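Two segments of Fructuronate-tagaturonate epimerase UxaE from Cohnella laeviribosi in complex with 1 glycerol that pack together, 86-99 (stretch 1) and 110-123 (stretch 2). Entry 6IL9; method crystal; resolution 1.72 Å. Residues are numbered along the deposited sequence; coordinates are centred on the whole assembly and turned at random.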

# COMPACT_ATOMS: atom_id res chain seq x y z
N ALA A 86 -11.55 7.70 6.47
CA ALA A 86 -11.08 8.47 5.34
C ALA A 86 -10.41 9.75 5.83
O ALA A 86 -10.64 10.20 6.96
CB ALA A 86 -12.24 8.82 4.41
N PHE A 87 -9.57 10.35 4.98
CA PHE A 87 -8.82 11.54 5.38
C PHE A 87 -9.08 12.77 4.53
O PHE A 87 -8.71 13.87 4.95
CB PHE A 87 -7.32 11.24 5.38
CG PHE A 87 -6.90 10.34 6.49
CD1 PHE A 87 -6.94 10.79 7.80
CD2 PHE A 87 -6.56 9.02 6.24
CE1 PHE A 87 -6.59 9.95 8.85
CE2 PHE A 87 -6.22 8.17 7.28
CZ PHE A 87 -6.23 8.63 8.58
N GLY A 88 -9.69 12.63 3.37
CA GLY A 88 -9.80 13.77 2.47
C GLY A 88 -8.45 14.09 1.85
O GLY A 88 -7.46 13.40 2.05
N LYS A 89 -8.41 15.18 1.07
CA LYS A 89 -7.30 15.38 0.15
C LYS A 89 -6.36 16.53 0.55
O LYS A 89 -5.50 16.89 -0.26
CB LYS A 89 -7.84 15.60 -1.27
CG LYS A 89 -8.83 16.74 -1.41
CD LYS A 89 -9.58 16.68 -2.74
CE LYS A 89 -10.86 15.89 -2.60
NZ LYS A 89 -11.63 15.86 -3.88
N GLN A 90 -6.46 17.07 1.76
CA GLN A 90 -5.67 18.23 2.16
C GLN A 90 -4.63 17.92 3.24
O GLN A 90 -4.41 18.72 4.15
CB GLN A 90 -6.57 19.36 2.64
CG GLN A 90 -7.00 20.25 1.52
CD GLN A 90 -5.84 20.80 0.74
OE1 GLN A 90 -4.85 21.31 1.29
NE2 GLN A 90 -5.93 20.67 -0.57
N SER A 91 -3.97 16.77 3.14
CA SER A 91 -2.96 16.39 4.12
C SER A 91 -2.03 15.39 3.46
O SER A 91 -2.21 15.01 2.31
CB SER A 91 -3.61 15.80 5.38
OG SER A 91 -4.39 14.67 5.04
N ALA A 92 -1.01 14.98 4.21
CA ALA A 92 -0.08 13.96 3.74
C ALA A 92 -0.53 12.58 4.21
O ALA A 92 -1.00 12.42 5.34
CB ALA A 92 1.33 14.24 4.26
N THR A 93 -0.41 11.59 3.33
CA THR A 93 -0.72 10.20 3.67
C THR A 93 0.38 9.29 3.15
O THR A 93 1.02 9.57 2.13
CB THR A 93 -2.10 9.75 3.09
OG1 THR A 93 -2.18 10.07 1.69
CG2 THR A 93 -3.29 10.42 3.83
N ILE A 94 0.63 8.21 3.87
CA ILE A 94 1.58 7.20 3.39
C ILE A 94 0.89 5.85 3.44
O ILE A 94 0.25 5.51 4.45
CB ILE A 94 2.89 7.20 4.20
CG1 ILE A 94 3.81 6.10 3.64
CG2 ILE A 94 2.64 7.03 5.70
CD1 ILE A 94 5.28 6.27 3.97
N GLY A 95 1.00 5.09 2.35
CA GLY A 95 0.45 3.75 2.31
C GLY A 95 1.48 2.79 2.86
O GLY A 95 2.62 2.76 2.38
N LEU A 96 1.11 2.04 3.88
CA LEU A 96 2.05 1.17 4.59
C LEU A 96 1.57 -0.27 4.43
O LEU A 96 1.07 -0.89 5.39
CB LEU A 96 2.16 1.62 6.06
CG LEU A 96 2.85 2.99 6.21
CD1 LEU A 96 2.65 3.60 7.60
CD2 LEU A 96 4.35 2.91 5.84
N GLY A 97 1.73 -0.80 3.22
CA GLY A 97 1.27 -2.15 2.93
C GLY A 97 2.06 -3.19 3.70
O GLY A 97 3.28 -3.09 3.88
N ASP A 98 1.35 -4.23 4.12
CA ASP A 98 1.92 -5.26 4.99
C ASP A 98 1.47 -6.61 4.45
O ASP A 98 0.32 -7.03 4.67
CB ASP A 98 1.48 -5.04 6.42
CG ASP A 98 2.08 -6.05 7.38
OD1 ASP A 98 2.92 -6.88 6.95
OD2 ASP A 98 1.70 -6.01 8.56
N ARG A 99 2.37 -7.29 3.75
CA ARG A 99 2.13 -8.60 3.16
C ARG A 99 2.09 -9.71 4.19
O ARG A 99 1.65 -10.82 3.87
CB ARG A 99 3.21 -8.92 2.13
CG ARG A 99 3.19 -7.99 0.96
CD ARG A 99 4.43 -8.12 0.10
NE ARG A 99 4.23 -7.44 -1.17
CZ ARG A 99 5.13 -7.41 -2.15
NH1 ARG A 99 6.31 -8.00 -1.99
NH2 ARG A 99 4.85 -6.78 -3.28
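Stretch 2 (110-123) TVRGRAIHPILAQQ

The apolar centre of the contact lies around Ile-94 and Leu-96. Ile-94 CB is 3.7 Å from Ile-116 CD1, and Ile-94 CG2 is 4.2 Å from Val-111 CG1. Leu-96 CD1 has three apolar neighbours in stretch 2: Pro-118 CB at 4.0 Å, Val-111 CG1 at 4.1 Å and Leu-120 CD2 at 4.2 Å. Ala-92 extends this patch, with its CB 3.8 Å from Ile-116 CG1. The side chains of Ile-94 and Pro-118 share one face of the sheet.

Around the bridges, from Thr-93 to Gly-95 and from His-117 to Ile-119, the backbones are extended. Strand 93-96 and strand 117-123 run in the same direction, with a signed crossing angle of -21° and a closest axis approach of 4.8 Å. The parallel bridges pair Thr-93 with His-117, Ile-94 with Pro-118 and Gly-95 with Ile-119. Four hydrogen bonds hold this register. His-117 N donates to Ala-92 O at 3.0 Å, and Ile-94 N to His-117 O at 3.2 Å. Ile-119 N then donates to Ile-94 O at 2.8 Å, and Leu-96 N to Ile-119 O at 2.9 Å. Pro-118 has no amide hydrogen, but the pattern does not need one there.

Before its strand, stretch 2 leaves a helix that ends with Val-111. A type II turn from Val-111 to Arg-114 follows, closed by Arg-114 N to Val-111 O at 3.0 Å. Gly-113 has positive phi, which favours glycine.

On the face with Thr-93, His-117 and Ile-119, an aromatic pair forms. The rings of Phe-87 and His-117 make an offset stack, with centroids 4.4 Å apart and planes at 14°. His-117 CB also lies over the Phe-87 ring, 3.6 Å from its centroid. Ile-119 CD1 meets the edge of the Phe-87 ring, 3.9 Å from CE2. Ser-91 OG lies at the edge of the His-117 ring, 3.3 Å from CD2.

At the polar edge, one water links the two stretches ahead of the strands. It accepts from Ala-92 N at 3.0 Å and donates to Ala-115 O at 3.2 Å. At Gly-95, in the last bridge, and at Gly-97 beyond it, the lack of a side chain leaves room for Gln-122. Gly-95 CA is 3.1 Å from Gln-122 OE1, and a CB on Gly-95 would clash with that oxygen. A CB on Gly-97 would clash with Gln-122 NE2. Gly-97 CA makes a CA-H...O contact with Gln-122 O at 3.2 Å. Gln-123 NE2 donates to Gln-122 O at 2.9 Å, within stretch 2, and Gln-123 OE1 reaches Arg-99 CA at 3.4 Å.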

# COMPACT_ATOMS: atom_id res chain seq x y z
N THR A 110 6.46 4.53 13.66
CA THR A 110 7.16 5.43 12.74
C THR A 110 6.38 6.71 12.49
O THR A 110 6.97 7.80 12.45
CB THR A 110 7.41 4.71 11.41
OG1 THR A 110 8.15 3.50 11.66
CG2 THR A 110 8.23 5.62 10.47
N VAL A 111 5.05 6.63 12.33
CA VAL A 111 4.29 7.85 12.05
C VAL A 111 3.89 8.60 13.31
O VAL A 111 3.48 9.76 13.21
CB VAL A 111 3.03 7.56 11.21
CG1 VAL A 111 3.41 6.98 9.85
CG2 VAL A 111 2.05 6.65 11.96
N ARG A 112 3.98 7.98 14.48
CA ARG A 112 3.70 8.67 15.74
C ARG A 112 4.56 9.93 15.84
O ARG A 112 5.77 9.89 15.63
CB ARG A 112 3.97 7.73 16.92
CG ARG A 112 3.84 8.36 18.30
CD ARG A 112 4.45 7.44 19.37
NE ARG A 112 3.74 6.17 19.47
CZ ARG A 112 4.32 4.98 19.65
NH1 ARG A 112 5.64 4.86 19.76
NH2 ARG A 112 3.56 3.90 19.73
N GLY A 113 3.90 11.07 16.09
CA GLY A 113 4.64 12.31 16.23
C GLY A 113 5.06 12.97 14.93
O GLY A 113 5.84 13.92 14.97
N ARG A 114 4.56 12.50 13.79
CA ARG A 114 4.84 13.08 12.49
C ARG A 114 3.54 13.53 11.84
O ARG A 114 2.48 12.95 12.07
CB ARG A 114 5.58 12.07 11.58
CG ARG A 114 6.59 11.28 12.36
CD ARG A 114 7.77 10.89 11.55
NE ARG A 114 8.35 11.96 10.76
CZ ARG A 114 9.57 11.87 10.22
NH1 ARG A 114 10.29 10.77 10.44
NH2 ARG A 114 10.05 12.86 9.46
N ALA A 115 3.63 14.57 11.01
CA ALA A 115 2.44 15.15 10.39
C ALA A 115 2.11 14.39 9.11
O ALA A 115 2.26 14.87 7.99
CB ALA A 115 2.64 16.64 10.12
N ILE A 116 1.68 13.15 9.30
CA ILE A 116 1.26 12.31 8.18
C ILE A 116 0.29 11.28 8.72
O ILE A 116 0.41 10.83 9.87
CB ILE A 116 2.47 11.65 7.47
CG1 ILE A 116 2.03 11.01 6.15
CG2 ILE A 116 3.16 10.65 8.39
CD1 ILE A 116 3.20 10.70 5.19
N HIS A 117 -0.71 10.93 7.91
CA HIS A 117 -1.72 9.96 8.30
C HIS A 117 -1.40 8.62 7.67
O HIS A 117 -1.13 8.57 6.47
CB HIS A 117 -3.11 10.40 7.85
CG HIS A 117 -3.53 11.72 8.40
ND1 HIS A 117 -3.80 11.91 9.74
CD2 HIS A 117 -3.75 12.92 7.80
CE1 HIS A 117 -4.14 13.17 9.94
NE2 HIS A 117 -4.12 13.80 8.78
N PRO A 118 -1.44 7.53 8.44
CA PRO A 118 -1.08 6.22 7.89
C PRO A 118 -2.24 5.48 7.26
O PRO A 118 -3.30 5.35 7.87
CB PRO A 118 -0.55 5.46 9.11
CG PRO A 118 -1.39 6.03 10.26
CD PRO A 118 -1.67 7.49 9.90
N ILE A 119 -2.05 4.99 6.04
CA ILE A 119 -2.95 4.00 5.46
C ILE A 119 -2.34 2.65 5.84
O ILE A 119 -1.50 2.10 5.14
CB ILE A 119 -3.10 4.17 3.95
CG1 ILE A 119 -3.38 5.65 3.61
CG2 ILE A 119 -4.22 3.26 3.42
CD1 ILE A 119 -4.62 6.25 4.29
N LEU A 120 -2.74 2.14 7.01
CA LEU A 120 -2.05 1.00 7.61
C LEU A 120 -2.49 -0.32 7.01
O LEU A 120 -1.75 -1.31 7.10
CB LEU A 120 -2.29 0.94 9.11
CG LEU A 120 -1.55 1.85 10.05
CD1 LEU A 120 -2.09 1.57 11.43
CD2 LEU A 120 -0.06 1.54 10.00
N ALA A 121 -3.70 -0.37 6.47
CA ALA A 121 -4.24 -1.55 5.82
C ALA A 121 -4.23 -1.28 4.32
O ALA A 121 -5.02 -0.47 3.83
CB ALA A 121 -5.66 -1.85 6.31
N GLN A 122 -3.33 -1.93 3.61
CA GLN A 122 -3.23 -1.70 2.17
C GLN A 122 -2.65 -2.95 1.53
O GLN A 122 -1.49 -3.26 1.79
CB GLN A 122 -2.36 -0.48 1.88
CG GLN A 122 -2.01 -0.33 0.40
CD GLN A 122 -0.63 0.26 0.20
OE1 GLN A 122 -0.42 1.44 0.41
NE2 GLN A 122 0.32 -0.58 -0.21
N GLN A 123 -3.45 -3.65 0.73
CA GLN A 123 -2.95 -4.80 -0.03
C GLN A 123 -3.72 -4.85 -1.34
O GLN A 123 -4.89 -4.46 -1.41
CB GLN A 123 -3.13 -6.12 0.73
CG GLN A 123 -2.09 -6.37 1.84
CD GLN A 123 -0.71 -6.66 1.29
OE1 GLN A 123 -0.38 -7.81 0.99
NE2 GLN A 123 0.10 -5.61 1.13
O HOH W 1 -0.39 16.17 6.85